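Histone acetyltransferase HPA2 and related acetyltransferases (Corynebacterium glutamicum ATCC 13032, PDB 2QEC) probably acts as an acyltransferase of the GCN5-related N-acetyltransferase (GNAT) family, transferring groups other than amino-acyl groups. Local coordinates at residues 76-81 and 128-133; 162-167 and 190-195; 2-7 and 140-145; 16-21 and 44-49; 157-162 and 195-200. The protein carries 1 engineered substitution. One frame throughout, in Å; residues are numbered along the deposited sequence. Where two conformers were deposited one is given.

Overall arrangement
Four of the five contacts hang on one mixed sheet. Interaction 1 joins its middle strands, its centre about 3 Å from the centre of the chain. Interactions 2 and 5 pair the same two strands, 159-163 and 192-197, share Glu162 and Met195, and reach the second subunit. Helices lie on both faces: interaction 4 packs against interaction 1 through Leu21 on Val76 and Thr130, while the helix of interaction 3 starts beside Thr133. Strands 126-133 and 159-163 are neighbours, so interactions 1 and 5 touch, with centres about 14 Å apart. The acetyl-CoA site of GNAT enzymes would be expected near residues 128-133 and 140-145; interactions 4 and 5 are farthest apart, centres about 26 Å.

Interaction 1 of 5, residues 76-81 and 128-133; sequences VALWDR and LYTVAT. With EDO (1,2-ethanediol), chain D; EDO (1,2-ethanediol), chain G.
Tyr129 and Thr130 both face Leu78, a classic beta bulge that moves the antiparallel register on by one residue, from Leu78-Thr130 to Trp79-Leu128. The two strands run through the middle of the GNAT sheet, and a bulge in the second of them is a family hallmark, found where the pantetheine arm of acetyl-CoA normally lies. Leu78 holds both bulge residues: its N bonds to Thr130 O at 2.9 Å, and its O takes the N-H of Tyr129. Before the bulge the pairing is regular, with two bonds between Val76 and Ala132.

Leu78 lies beside Tyr129 and beside Thr130, pointing the same way as each. Leu78 CD1 presses on Thr130 CG2 at 3.5 Å, tighter than usual for two carbons, and meets the edge of the Tyr129 ring at CD2, 3.7 Å away. Tyr129 OH is bonded to Gln52, and helix 14-25 covers Val76 and Thr130.

On the other side Leu128 crosses the Trp79 indole. Leu128 has CG anti to the backbone N (chi1 176°), and chi2 of 55° then sets CD1 over the five-membered ring, 3.8 Å from its centroid, while CB reaches the benzo ring at CZ3. Arg153 adds a cation-pi contact to this indole. Further along, Val131 N makes a weak 3.0 Å bond to O2 of the ethanediol of chain D, probably from the crystallisation liquor.

Interaction 2 of 5, residues 162-167 and 190-195; sequences EATSTR and TPELAM
Ala163 and Leu193 hold each other by two backbone hydrogen bonds, but the two differ in shape. Ala163 N meets Leu193 O at 2.8 Å with a straight N-H (169°), yet the donor stands well above the carbonyl plane; Leu193 N approaches Ala163 O in the plane. One water donates to Glu162 O at 2.6 Å and more weakly to Glu192 OE2, and a second spans Ala163 O and, weakly, Pro191 O.

Outside this pair two acids crowd together. Glu162 OE1 and Glu192 OE1 are 3.3 Å apart, both acceptors, with the carboxylates turned 52° against each other. Each has help from elsewhere: Glu162 OE2 bonds to Tyr160 OH, while Glu192 has weak partners in Arg33 and Thr30. This is where strand 192-197 slots in between strands 159-163 and 178-183, the insertion of the last strand between its two predecessors that marks the GNAT sheet.

Thr164 runs alongside Glu192, its CG2 3.1 Å from Glu192 OE2. CG2 sits beside the backbone N, anti to the carbonyl carbon, which turns the methyl rather than the hydroxyl toward the carboxylate. The chain then enters helix 166-174, with Ser165 as N-cap and its OG bonded to Ala168 N. On the sheet face opposite Glu162, Ala163 CB touches the selenium of Met195 at 4.1 Å; Tyr172 packs on both residues, and Met201 of the second subunit also lies on Met195.

Interaction 3 of 5, residues 2-7 and 140-145; sequences MSPTVL and TGVGSA
Pro4 and Val6 pack on the first turn of helix 142-154 through Val142 and Ala145, an apolar contact at the edge of the fold where the N-terminal strand 5-8, outermost in this chain's sheet, meets that helix. No hydrogen bond crosses it. The proline ring leads with CG, which comes 3.7 Å from Val142 CA and 3.9 Å from Val142 CG2, the two side chains crossing at about a right angle. Pro4 CD rests against Thr140 O. One turn on, Ala145 CB lies 3.6 Å from Pro4 O and 3.8 Å from Val6 CG2. Ala66 of the neighbouring strand backs Pro4, Val6 and Val142.

Gly141, at the N-cap position with positive phi (82°), and Gly143 fit the Arg-x-x-Gly-x-Gly signature that begins at Arg138, which in GNAT enzymes wraps the pyrophosphate of coenzyme A. The contact rests on van der Waals packing, and residues 2-7 use none of the turn's N-H groups, consistent with that turn being kept for the cofactor.

Interaction 4 of 5, residues 16-21 and 44-49; sequences KIVDVL and KLRALF
Asp19 and Arg46 form the one salt bridge between residues 16-21 and 44-49, on helices 14-25 and 43-60, whose segments here run at 130° to each other. Arg46 NH1 donates to Asp19 OD1 at 2.8 Å, meeting the oxygen nearly along its C-O bond, with the carboxylate turned 72° from the guanidinium. Arg46 leaves the backbone extended, CG anti to N, then bends at chi3 (-62°). Its CG and its terminal NH1 both touch Val18 CG1, 3.7 Å each.

Other polar groups are served from outside. Asp39 takes the backbone N-H groups of Lys44 and Leu45, and Lys44 NZ bonds to Pro36 O and Pro38 O. Lys16 NZ bonds to Ile73 O.

Elsewhere in the contact, Leu21 CB lies over one face of the Phe49 ring, offset toward the rim, 3.8 Å from the centroid. Both helices pack on one side of the GNAT sheet, Leu21 reaching Thr130 and Ala132 of strand 126-133. With a single oxygen-to-nitrogen bond at its margin, the helix pairing probably rests as much on this apolar packing as on charge.

Interaction 5 of 5, residues 157-162 and 195-200; sequences EAIYLE and MWKPPA. With EDO (1,2-ethanediol), chain F; EDO (1,2-ethanediol), chain E.
Ala158 CB lies over one face of the Trp196 indole, offset toward the rim and 3.5 Å from CZ2, with Pro199 CD on the same methyl at 3.8 Å. At the indole's edge sits Tyr160 CB. CG anti to the backbone N (chi1 -174°) and chi2 of -112° turn one indole face to Ala158. Trp196 NE1 bonds to Pro179 O of the second subunit, whose Leu180 packs on it too.

The other side of the strands carries Leu161, whose CD1 runs beside Met195 CB at 3.9 Å, and Ile159, whose CB meets Lys197 CB; Ile151 of helix 142-154 packs against both Ile159 and Lys197.

Four backbone bonds set these side chains in place. Ile159 and Lys197 exchange two, the tighter being Lys197 N to Ile159 O at 2.8 Å; Leu161 and Met195 exchange two more, Leu161 N to Met195 O being longer, at 3.2 Å. Such an antiparallel ladder between strands 159-163 and 192-197 belongs to the C-terminal half of the GNAT fold, which here also reaches the dimer partner.

Interaction 1 of 5, residues 76-81 and 128-133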
# COMPACT_ATOMS: atom_id res chain seq x y z
N VAL A 76 24.80 -9.60 -0.02
CA VAL A 76 24.65 -8.19 -0.29
C VAL A 76 23.16 -7.85 -0.37
O VAL A 76 22.34 -8.66 -0.83
CB VAL A 76 25.45 -7.75 -1.57
CG1 VAL A 76 24.93 -8.40 -2.86
CG2 VAL A 76 25.49 -6.23 -1.71
N ALA A 77 22.82 -6.66 0.13
CA ALA A 77 21.49 -6.07 -0.03
C ALA A 77 21.57 -4.63 -0.58
O ALA A 77 22.41 -3.80 -0.15
CB ALA A 77 20.72 -6.14 1.26
N LEU A 78 20.65 -4.30 -1.50
CA LEU A 78 20.57 -2.98 -2.14
C LEU A 78 19.24 -2.37 -1.77
O LEU A 78 18.22 -2.99 -1.98
CB LEU A 78 20.68 -3.09 -3.65
CG LEU A 78 21.99 -3.80 -4.15
CD1 LEU A 78 21.96 -3.90 -5.67
CD2 LEU A 78 23.21 -3.03 -3.82
N TRP A 79 19.32 -1.19 -1.16
CA TRP A 79 18.18 -0.44 -0.65
C TRP A 79 18.14 0.98 -1.25
O TRP A 79 19.19 1.65 -1.40
CB TRP A 79 18.35 -0.32 0.85
CG TRP A 79 18.32 -1.59 1.68
CD1 TRP A 79 19.37 -2.45 1.92
CD2 TRP A 79 17.23 -2.06 2.45
NE1 TRP A 79 18.97 -3.43 2.76
CE2 TRP A 79 17.66 -3.21 3.12
CE3 TRP A 79 15.92 -1.61 2.65
CZ2 TRP A 79 16.82 -3.95 3.93
CZ3 TRP A 79 15.08 -2.33 3.48
CH2 TRP A 79 15.55 -3.49 4.12
N ASP A 80 16.94 1.44 -1.58
CA ASP A 80 16.67 2.83 -1.88
C ASP A 80 16.02 3.45 -0.66
O ASP A 80 15.17 2.85 0.00
CB ASP A 80 15.70 3.00 -3.07
CG ASP A 80 16.30 2.55 -4.38
OD1 ASP A 80 17.17 3.26 -4.91
OD2 ASP A 80 15.91 1.49 -4.89
N ARG A 81 16.41 4.70 -0.40
CA ARG A 81 15.97 5.44 0.75
C ARG A 81 14.69 6.17 0.42
O ARG A 81 14.37 6.37 -0.76
CB ARG A 81 17.09 6.44 1.17
CG ARG A 81 18.42 5.75 1.43
CD ARG A 81 19.60 6.74 1.57
NE ARG A 81 19.38 7.59 2.72
CZ ARG A 81 19.77 7.33 3.97
NH1 ARG A 81 20.45 6.22 4.28
NH2 ARG A 81 19.46 8.20 4.94
N LEU A 128 13.63 -2.36 -0.62
CA LEU A 128 14.60 -3.44 -0.71
C LEU A 128 14.54 -4.00 -2.11
O LEU A 128 13.59 -4.73 -2.44
CB LEU A 128 14.30 -4.51 0.33
CG LEU A 128 15.24 -5.72 0.22
CD1 LEU A 128 16.69 -5.28 0.30
CD2 LEU A 128 14.87 -6.72 1.29
N TYR A 129 15.55 -3.65 -2.91
CA TYR A 129 15.63 -3.97 -4.34
C TYR A 129 16.05 -5.40 -4.51
O TYR A 129 15.39 -6.19 -5.22
CB TYR A 129 16.56 -3.00 -5.08
CG TYR A 129 17.05 -3.45 -6.45
CD1 TYR A 129 16.17 -3.85 -7.46
CD2 TYR A 129 18.40 -3.49 -6.75
CE1 TYR A 129 16.65 -4.28 -8.73
CE2 TYR A 129 18.85 -3.90 -7.99
CZ TYR A 129 17.96 -4.30 -8.97
OH TYR A 129 18.45 -4.70 -10.20
N THR A 130 17.15 -5.77 -3.86
CA THR A 130 17.63 -7.10 -4.00
C THR A 130 18.41 -7.52 -2.75
O THR A 130 19.07 -6.68 -2.09
CB THR A 130 18.44 -7.20 -5.31
OG1 THR A 130 18.53 -8.57 -5.71
CG2 THR A 130 19.81 -6.60 -5.15
N VAL A 131 18.31 -8.81 -2.45
CA VAL A 131 19.12 -9.47 -1.42
C VAL A 131 19.67 -10.73 -2.02
O VAL A 131 18.95 -11.55 -2.58
CB VAL A 131 18.31 -9.66 -0.07
CG1 VAL A 131 17.02 -10.38 -0.31
CG2 VAL A 131 19.13 -10.45 0.97
N ALA A 132 21.00 -10.89 -1.99
CA ALA A 132 21.64 -11.99 -2.59
C ALA A 132 22.62 -12.60 -1.62
O ALA A 132 23.28 -11.88 -0.87
CB ALA A 132 22.39 -11.51 -3.84
N THR A 133 22.68 -13.93 -1.66
CA THR A 133 23.53 -14.77 -0.82
C THR A 133 24.43 -15.57 -1.72
O THR A 133 23.95 -16.13 -2.72
CB THR A 133 22.66 -15.77 -0.01
OG1 THR A 133 21.82 -15.03 0.89
CG2 THR A 133 23.49 -16.75 0.81
C1 EDO D . 13.82 -9.24 -1.82
O1 EDO D . 12.51 -9.12 -2.38
C2 EDO D . 14.87 -8.74 -2.82
O2 EDO D . 15.63 -9.82 -3.42
C1 EDO G . 17.56 -14.10 1.45
O1 EDO G . 16.22 -13.64 1.75
C2 EDO G . 17.84 -14.30 -0.05
O2 EDO G . 19.26 -14.40 -0.34

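Interaction 2 of 5, residues 162-167 and 190-195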
# COMPACT_ATOMS: atom_id res chain seq x y z
N GLU A 162 9.15 -6.71 -3.20
CA GLU A 162 8.39 -7.62 -4.05
C GLU A 162 8.92 -9.00 -3.86
O GLU A 162 10.06 -9.27 -4.25
CB GLU A 162 8.53 -7.16 -5.48
CG GLU A 162 7.69 -5.90 -5.72
CD GLU A 162 8.10 -5.09 -6.95
OE1 GLU A 162 9.04 -5.51 -7.62
OE2 GLU A 162 7.45 -4.05 -7.25
N ALA A 163 8.14 -9.88 -3.23
CA ALA A 163 8.64 -11.22 -2.88
C ALA A 163 8.44 -12.17 -4.06
O ALA A 163 7.39 -12.17 -4.71
CB ALA A 163 7.95 -11.75 -1.61
N THR A 164 9.46 -12.97 -4.37
CA THR A 164 9.41 -13.83 -5.56
C THR A 164 8.90 -15.27 -5.34
O THR A 164 8.74 -16.00 -6.34
CB THR A 164 10.78 -13.93 -6.18
OG1 THR A 164 11.72 -14.34 -5.18
CG2 THR A 164 11.20 -12.56 -6.75
N SER A 165 8.69 -15.66 -4.08
CA SER A 165 8.02 -16.93 -3.74
C SER A 165 7.13 -16.78 -2.50
O SER A 165 7.26 -15.80 -1.74
CB SER A 165 9.05 -18.04 -3.50
OG SER A 165 9.88 -17.74 -2.39
N THR A 166 6.21 -17.72 -2.31
CA THR A 166 5.38 -17.76 -1.10
C THR A 166 6.27 -17.98 0.12
O THR A 166 6.06 -17.38 1.17
CB THR A 166 4.26 -18.81 -1.20
OG1 THR A 166 3.29 -18.36 -2.15
CG2 THR A 166 3.53 -19.03 0.15
N ARG A 167 7.29 -18.80 -0.04
CA ARG A 167 8.23 -19.03 1.03
C ARG A 167 8.84 -17.72 1.52
O ARG A 167 8.85 -17.44 2.73
CB ARG A 167 9.33 -19.97 0.58
CG ARG A 167 10.25 -20.38 1.69
CD ARG A 167 11.31 -21.37 1.23
NE ARG A 167 11.91 -21.05 -0.07
CZ ARG A 167 12.65 -19.98 -0.33
NH1 ARG A 167 12.92 -19.06 0.61
NH2 ARG A 167 13.14 -19.81 -1.56
N THR A 190 6.84 -16.68 -11.80
CA THR A 190 5.89 -16.43 -10.71
C THR A 190 5.58 -14.94 -10.58
O THR A 190 6.49 -14.12 -10.53
CB THR A 190 6.38 -17.00 -9.35
OG1 THR A 190 6.94 -18.30 -9.55
CG2 THR A 190 5.21 -17.09 -8.35
N PRO A 191 4.29 -14.57 -10.58
CA PRO A 191 3.99 -13.19 -10.21
C PRO A 191 4.67 -12.85 -8.87
O PRO A 191 4.85 -13.71 -7.99
CB PRO A 191 2.45 -13.16 -10.14
CG PRO A 191 2.04 -14.24 -11.09
CD PRO A 191 3.08 -15.32 -10.96
N GLU A 192 5.12 -11.61 -8.74
CA GLU A 192 5.73 -11.21 -7.48
C GLU A 192 4.67 -10.67 -6.54
O GLU A 192 3.72 -10.04 -6.97
CB GLU A 192 6.80 -10.17 -7.71
CG GLU A 192 7.90 -10.70 -8.64
CD GLU A 192 9.10 -9.78 -8.73
OE1 GLU A 192 8.89 -8.57 -8.88
OE2 GLU A 192 10.25 -10.28 -8.69
N LEU A 193 4.83 -10.96 -5.25
CA LEU A 193 3.90 -10.48 -4.23
C LEU A 193 4.50 -9.20 -3.61
O LEU A 193 5.47 -9.25 -2.87
CB LEU A 193 3.69 -11.54 -3.14
CG LEU A 193 2.68 -11.11 -2.04
CD1 LEU A 193 1.37 -10.69 -2.59
CD2 LEU A 193 2.48 -12.17 -1.00
N ALA A 194 3.93 -8.05 -3.96
CA ALA A 194 4.29 -6.77 -3.35
C ALA A 194 3.91 -6.82 -1.90
O ALA A 194 2.79 -7.25 -1.56
CB ALA A 194 3.48 -5.64 -4.03
N MSE A 195 4.79 -6.31 -1.03
CA MSE A 195 4.53 -6.28 0.41
C MSE A 195 4.99 -4.94 1.00
O MSE A 195 5.79 -4.24 0.42
CB MSE A 195 5.29 -7.42 1.10
CG MSE A 195 5.03 -8.77 0.47
SE MSE A 195 5.69 -10.25 1.47
CE MSE A 195 4.23 -10.30 2.47
O HOH W 1 11.91 -9.10 -6.03
O HOH W 2 5.38 -14.75 -4.88

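Interaction 3 of 5, residues 2-7 and 140-145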
# COMPACT_ATOMS: atom_id res chain seq x y z
N MSE A 2 26.55 -17.53 15.67
CA MSE A 2 27.58 -16.74 14.91
C MSE A 2 27.08 -16.43 13.50
O MSE A 2 27.63 -16.89 12.49
CB MSE A 2 28.93 -17.49 14.87
CG MSE A 2 30.14 -16.64 14.42
SE MSE A 2 30.51 -15.06 15.58
CE MSE A 2 29.37 -13.62 14.69
N SER A 3 26.02 -15.64 13.43
CA SER A 3 25.49 -15.22 12.14
C SER A 3 26.40 -14.14 11.53
O SER A 3 27.08 -13.40 12.26
CB SER A 3 24.05 -14.72 12.29
OG SER A 3 23.99 -13.69 13.26
N PRO A 4 26.39 -14.03 10.20
CA PRO A 4 27.24 -13.03 9.56
C PRO A 4 26.98 -11.61 10.04
O PRO A 4 25.87 -11.26 10.46
CB PRO A 4 26.90 -13.18 8.09
CG PRO A 4 25.62 -13.91 8.04
CD PRO A 4 25.61 -14.79 9.22
N THR A 5 28.01 -10.78 9.95
CA THR A 5 27.93 -9.44 10.44
C THR A 5 27.72 -8.48 9.25
O THR A 5 28.28 -8.68 8.20
CB THR A 5 29.16 -9.25 11.29
OG1 THR A 5 28.99 -10.08 12.44
CG2 THR A 5 29.35 -7.84 11.73
N VAL A 6 26.86 -7.50 9.45
CA VAL A 6 26.43 -6.64 8.36
C VAL A 6 26.89 -5.21 8.57
O VAL A 6 26.71 -4.65 9.63
CB VAL A 6 24.90 -6.73 8.14
CG1 VAL A 6 24.46 -5.82 6.97
CG2 VAL A 6 24.48 -8.18 7.83
N LEU A 7 27.51 -4.63 7.53
CA LEU A 7 27.99 -3.26 7.50
C LEU A 7 27.81 -2.65 6.10
O LEU A 7 27.64 -3.38 5.09
CB LEU A 7 29.46 -3.15 7.84
CG LEU A 7 29.90 -3.62 9.24
CD1 LEU A 7 31.40 -3.76 9.30
CD2 LEU A 7 29.46 -2.67 10.30
N THR A 140 22.94 -20.22 5.95
CA THR A 140 23.83 -19.63 6.98
C THR A 140 23.22 -18.46 7.76
O THR A 140 23.86 -17.93 8.68
CB THR A 140 25.13 -19.09 6.33
OG1 THR A 140 25.71 -20.13 5.53
CG2 THR A 140 26.11 -18.71 7.40
N GLY A 141 22.03 -18.06 7.38
CA GLY A 141 21.38 -16.90 7.98
C GLY A 141 21.83 -15.57 7.41
O GLY A 141 21.57 -14.54 8.00
N VAL A 142 22.46 -15.61 6.25
CA VAL A 142 22.95 -14.42 5.57
C VAL A 142 21.78 -13.50 5.26
O VAL A 142 21.83 -12.32 5.60
CB VAL A 142 23.69 -14.76 4.25
CG1 VAL A 142 23.93 -13.51 3.42
CG2 VAL A 142 25.01 -15.44 4.55
N GLY A 143 20.74 -14.02 4.61
CA GLY A 143 19.58 -13.20 4.24
C GLY A 143 18.88 -12.55 5.41
O GLY A 143 18.43 -11.40 5.35
N SER A 144 18.78 -13.30 6.49
CA SER A 144 18.14 -12.84 7.71
C SER A 144 18.94 -11.67 8.34
O SER A 144 18.38 -10.66 8.74
CB SER A 144 18.05 -14.04 8.67
OG SER A 144 17.67 -13.67 9.98
N ALA A 145 20.26 -11.82 8.41
CA ALA A 145 21.16 -10.78 8.95
C ALA A 145 21.04 -9.50 8.14
O ALA A 145 20.88 -8.39 8.69
CB ALA A 145 22.61 -11.31 8.97

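Interaction 4 of 5, residues 16-21 and 44-49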
# COMPACT_ATOMS: atom_id res chain seq x y z
N LYS A 16 33.50 -7.59 -5.70
CA LYS A 16 33.01 -8.82 -5.09
C LYS A 16 31.51 -8.77 -4.96
O LYS A 16 30.79 -9.76 -5.11
CB LYS A 16 33.65 -9.00 -3.70
CG LYS A 16 33.15 -10.24 -2.96
CD LYS A 16 33.74 -11.51 -3.57
CE LYS A 16 33.02 -12.74 -3.04
NZ LYS A 16 33.22 -12.81 -1.56
N ILE A 17 31.03 -7.60 -4.66
CA ILE A 17 29.57 -7.38 -4.55
C ILE A 17 28.88 -7.78 -5.88
O ILE A 17 27.90 -8.54 -5.89
CB ILE A 17 29.31 -5.94 -4.16
CG1 ILE A 17 29.56 -5.74 -2.66
CG2 ILE A 17 27.89 -5.52 -4.46
CD1 ILE A 17 29.55 -4.34 -2.23
N VAL A 18 29.42 -7.30 -6.99
CA VAL A 18 28.89 -7.62 -8.33
C VAL A 18 29.01 -9.11 -8.60
O VAL A 18 28.08 -9.73 -9.10
CB VAL A 18 29.58 -6.80 -9.40
CG1 VAL A 18 29.21 -7.30 -10.81
CG2 VAL A 18 29.27 -5.31 -9.23
N ASP A 19 30.15 -9.71 -8.26
CA ASP A 19 30.33 -11.16 -8.38
C ASP A 19 29.24 -11.91 -7.65
O ASP A 19 28.72 -12.92 -8.15
CB ASP A 19 31.64 -11.65 -7.77
CG ASP A 19 32.85 -11.27 -8.59
OD1 ASP A 19 32.73 -10.91 -9.78
OD2 ASP A 19 33.94 -11.33 -8.00
N VAL A 20 28.92 -11.46 -6.45
CA VAL A 20 27.85 -12.11 -5.63
C VAL A 20 26.43 -11.96 -6.25
O VAL A 20 25.65 -12.92 -6.31
CB VAL A 20 27.87 -11.60 -4.16
CG1 VAL A 20 26.71 -12.15 -3.40
CG2 VAL A 20 29.17 -12.06 -3.46
N LEU A 21 26.11 -10.77 -6.71
CA LEU A 21 24.85 -10.54 -7.42
C LEU A 21 24.70 -11.43 -8.66
O LEU A 21 23.64 -12.00 -8.91
CB LEU A 21 24.74 -9.06 -7.79
CG LEU A 21 24.54 -8.12 -6.60
CD1 LEU A 21 24.90 -6.66 -6.94
CD2 LEU A 21 23.17 -8.23 -6.07
N LYS A 44 26.23 -9.22 -19.71
CA LYS A 44 25.30 -8.11 -19.77
C LYS A 44 24.64 -7.91 -18.39
O LYS A 44 24.50 -6.78 -17.92
CB LYS A 44 24.26 -8.31 -20.86
CG LYS A 44 24.85 -8.27 -22.28
CD LYS A 44 23.79 -8.51 -23.38
CE LYS A 44 23.42 -10.00 -23.55
NZ LYS A 44 22.73 -10.29 -24.89
N LEU A 45 24.32 -9.00 -17.70
CA LEU A 45 23.78 -8.92 -16.32
C LEU A 45 24.78 -8.26 -15.38
O LEU A 45 24.42 -7.42 -14.55
CB LEU A 45 23.46 -10.31 -15.80
CG LEU A 45 22.91 -10.45 -14.36
CD1 LEU A 45 21.63 -9.72 -14.25
CD2 LEU A 45 22.69 -11.89 -14.01
N ARG A 46 26.03 -8.71 -15.48
CA ARG A 46 27.15 -8.10 -14.77
C ARG A 46 27.26 -6.59 -15.01
O ARG A 46 27.35 -5.82 -14.05
CB ARG A 46 28.44 -8.78 -15.15
CG ARG A 46 29.64 -8.17 -14.38
CD ARG A 46 30.94 -8.89 -14.70
NE ARG A 46 30.84 -10.28 -14.28
CZ ARG A 46 31.08 -10.74 -13.06
NH1 ARG A 46 31.47 -9.93 -12.07
NH2 ARG A 46 30.94 -12.06 -12.85
N ALA A 47 27.20 -6.17 -16.27
CA ALA A 47 27.22 -4.75 -16.62
C ALA A 47 26.04 -4.00 -15.98
O ALA A 47 26.22 -2.90 -15.50
CB ALA A 47 27.19 -4.57 -18.14
N LEU A 48 24.88 -4.63 -15.93
CA LEU A 48 23.69 -3.99 -15.33
C LEU A 48 23.91 -3.69 -13.86
O LEU A 48 23.68 -2.57 -13.41
CB LEU A 48 22.43 -4.86 -15.49
CG LEU A 48 21.16 -4.34 -14.76
CD1 LEU A 48 20.78 -2.94 -15.28
CD2 LEU A 48 19.99 -5.26 -14.85
N PHE A 49 24.31 -4.71 -13.12
CA PHE A 49 24.64 -4.57 -11.70
C PHE A 49 25.77 -3.55 -11.44
O PHE A 49 25.67 -2.77 -10.50
CB PHE A 49 24.99 -5.93 -11.08
CG PHE A 49 23.81 -6.86 -10.89
CD1 PHE A 49 22.63 -6.40 -10.33
CD2 PHE A 49 23.89 -8.20 -11.23
CE1 PHE A 49 21.57 -7.25 -10.13
CE2 PHE A 49 22.80 -9.06 -11.02
CZ PHE A 49 21.66 -8.57 -10.47

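Interaction 5 of 5, residues 157-162 and 195-200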
# COMPACT_ATOMS: atom_id res chain seq x y z
N GLU A 157 10.10 4.06 9.77
CA GLU A 157 9.70 4.30 8.42
C GLU A 157 9.22 2.99 7.76
O GLU A 157 9.55 1.88 8.20
CB GLU A 157 10.85 4.98 7.65
CG GLU A 157 11.24 6.35 8.28
CD GLU A 157 12.57 6.94 7.81
OE1 GLU A 157 13.49 6.21 7.37
OE2 GLU A 157 12.72 8.18 7.93
N ALA A 158 8.51 3.16 6.66
CA ALA A 158 7.94 2.09 5.85
C ALA A 158 8.98 1.45 4.91
O ALA A 158 9.95 2.07 4.51
CB ALA A 158 6.80 2.64 5.05
N ILE A 159 8.72 0.20 4.56
CA ILE A 159 9.52 -0.54 3.61
C ILE A 159 8.58 -1.24 2.59
O ILE A 159 7.62 -1.87 2.97
CB ILE A 159 10.35 -1.61 4.30
CG1 ILE A 159 11.08 -1.02 5.52
CG2 ILE A 159 11.37 -2.21 3.29
CD1 ILE A 159 12.00 -2.04 6.28
N TYR A 160 8.92 -1.12 1.30
CA TYR A 160 8.33 -1.89 0.19
C TYR A 160 9.33 -2.93 -0.35
O TYR A 160 10.52 -2.68 -0.40
CB TYR A 160 7.93 -0.89 -0.93
CG TYR A 160 7.35 -1.49 -2.20
CD1 TYR A 160 6.04 -1.86 -2.28
CD2 TYR A 160 8.16 -1.74 -3.31
CE1 TYR A 160 5.50 -2.44 -3.45
CE2 TYR A 160 7.65 -2.33 -4.47
CZ TYR A 160 6.28 -2.65 -4.53
OH TYR A 160 5.73 -3.22 -5.66
N LEU A 161 8.83 -4.12 -0.70
CA LEU A 161 9.56 -5.09 -1.45
C LEU A 161 8.59 -5.92 -2.30
O LEU A 161 7.37 -5.84 -2.18
CB LEU A 161 10.41 -5.99 -0.51
CG LEU A 161 9.68 -6.79 0.59
CD1 LEU A 161 8.97 -8.03 0.03
CD2 LEU A 161 10.64 -7.20 1.64
N GLU A 162 9.15 -6.71 -3.20
CA GLU A 162 8.39 -7.62 -4.05
C GLU A 162 8.92 -9.00 -3.86
O GLU A 162 10.06 -9.27 -4.25
CB GLU A 162 8.53 -7.16 -5.48
CG GLU A 162 7.69 -5.90 -5.72
CD GLU A 162 8.10 -5.09 -6.95
OE1 GLU A 162 9.04 -5.51 -7.62
OE2 GLU A 162 7.45 -4.05 -7.25
N MSE A 195 4.79 -6.31 -1.03
CA MSE A 195 4.53 -6.28 0.41
C MSE A 195 4.99 -4.94 1.00
O MSE A 195 5.79 -4.24 0.42
CB MSE A 195 5.29 -7.42 1.10
CG MSE A 195 5.03 -8.77 0.47
SE MSE A 195 5.69 -10.25 1.47
CE MSE A 195 4.23 -10.30 2.47
N TRP A 196 4.44 -4.64 2.19
CA TRP A 196 4.63 -3.39 2.87
C TRP A 196 4.87 -3.63 4.34
O TRP A 196 3.98 -4.17 5.02
CB TRP A 196 3.32 -2.60 2.73
CG TRP A 196 3.26 -1.18 3.24
CD1 TRP A 196 2.55 -0.73 4.30
CD2 TRP A 196 3.87 -0.04 2.65
NE1 TRP A 196 2.68 0.63 4.42
CE2 TRP A 196 3.49 1.08 3.42
CE3 TRP A 196 4.70 0.16 1.54
CZ2 TRP A 196 3.90 2.37 3.11
CZ3 TRP A 196 5.12 1.45 1.24
CH2 TRP A 196 4.72 2.54 2.02
N LYS A 197 5.99 -3.14 4.85
CA LYS A 197 6.15 -3.00 6.31
C LYS A 197 5.75 -1.58 6.69
O LYS A 197 6.37 -0.61 6.26
CB LYS A 197 7.58 -3.32 6.75
CG LYS A 197 7.76 -3.15 8.25
CD LYS A 197 8.95 -3.87 8.77
CE LYS A 197 9.04 -3.82 10.30
NZ LYS A 197 8.83 -2.46 10.92
N PRO A 198 4.65 -1.44 7.47
CA PRO A 198 4.10 -0.12 7.66
C PRO A 198 4.95 0.79 8.52
O PRO A 198 5.77 0.31 9.31
CB PRO A 198 2.74 -0.36 8.30
CG PRO A 198 2.77 -1.73 8.84
CD PRO A 198 3.90 -2.50 8.18
N PRO A 199 4.74 2.10 8.38
CA PRO A 199 5.39 3.04 9.27
C PRO A 199 4.73 2.96 10.63
O PRO A 199 3.66 2.36 10.76
CB PRO A 199 5.18 4.37 8.57
CG PRO A 199 3.87 4.22 7.89
CD PRO A 199 3.88 2.79 7.41
N ALA A 200 5.38 3.51 11.65
CA ALA A 200 4.80 3.59 12.95
C ALA A 200 3.51 4.39 12.91
O ALA A 200 3.40 5.35 12.16
CB ALA A 200 5.79 4.23 13.92
C1 EDO F . 10.77 -0.25 9.23
O1 EDO F . 9.59 -1.04 9.14
C2 EDO F . 11.88 -0.84 10.09
O2 EDO F . 11.45 -1.40 11.32
C1 EDO E . 1.59 7.12 9.89
O1 EDO E . 1.48 6.13 10.92
C2 EDO E . 3.01 7.62 9.93
O2 EDO E . 3.25 8.34 8.73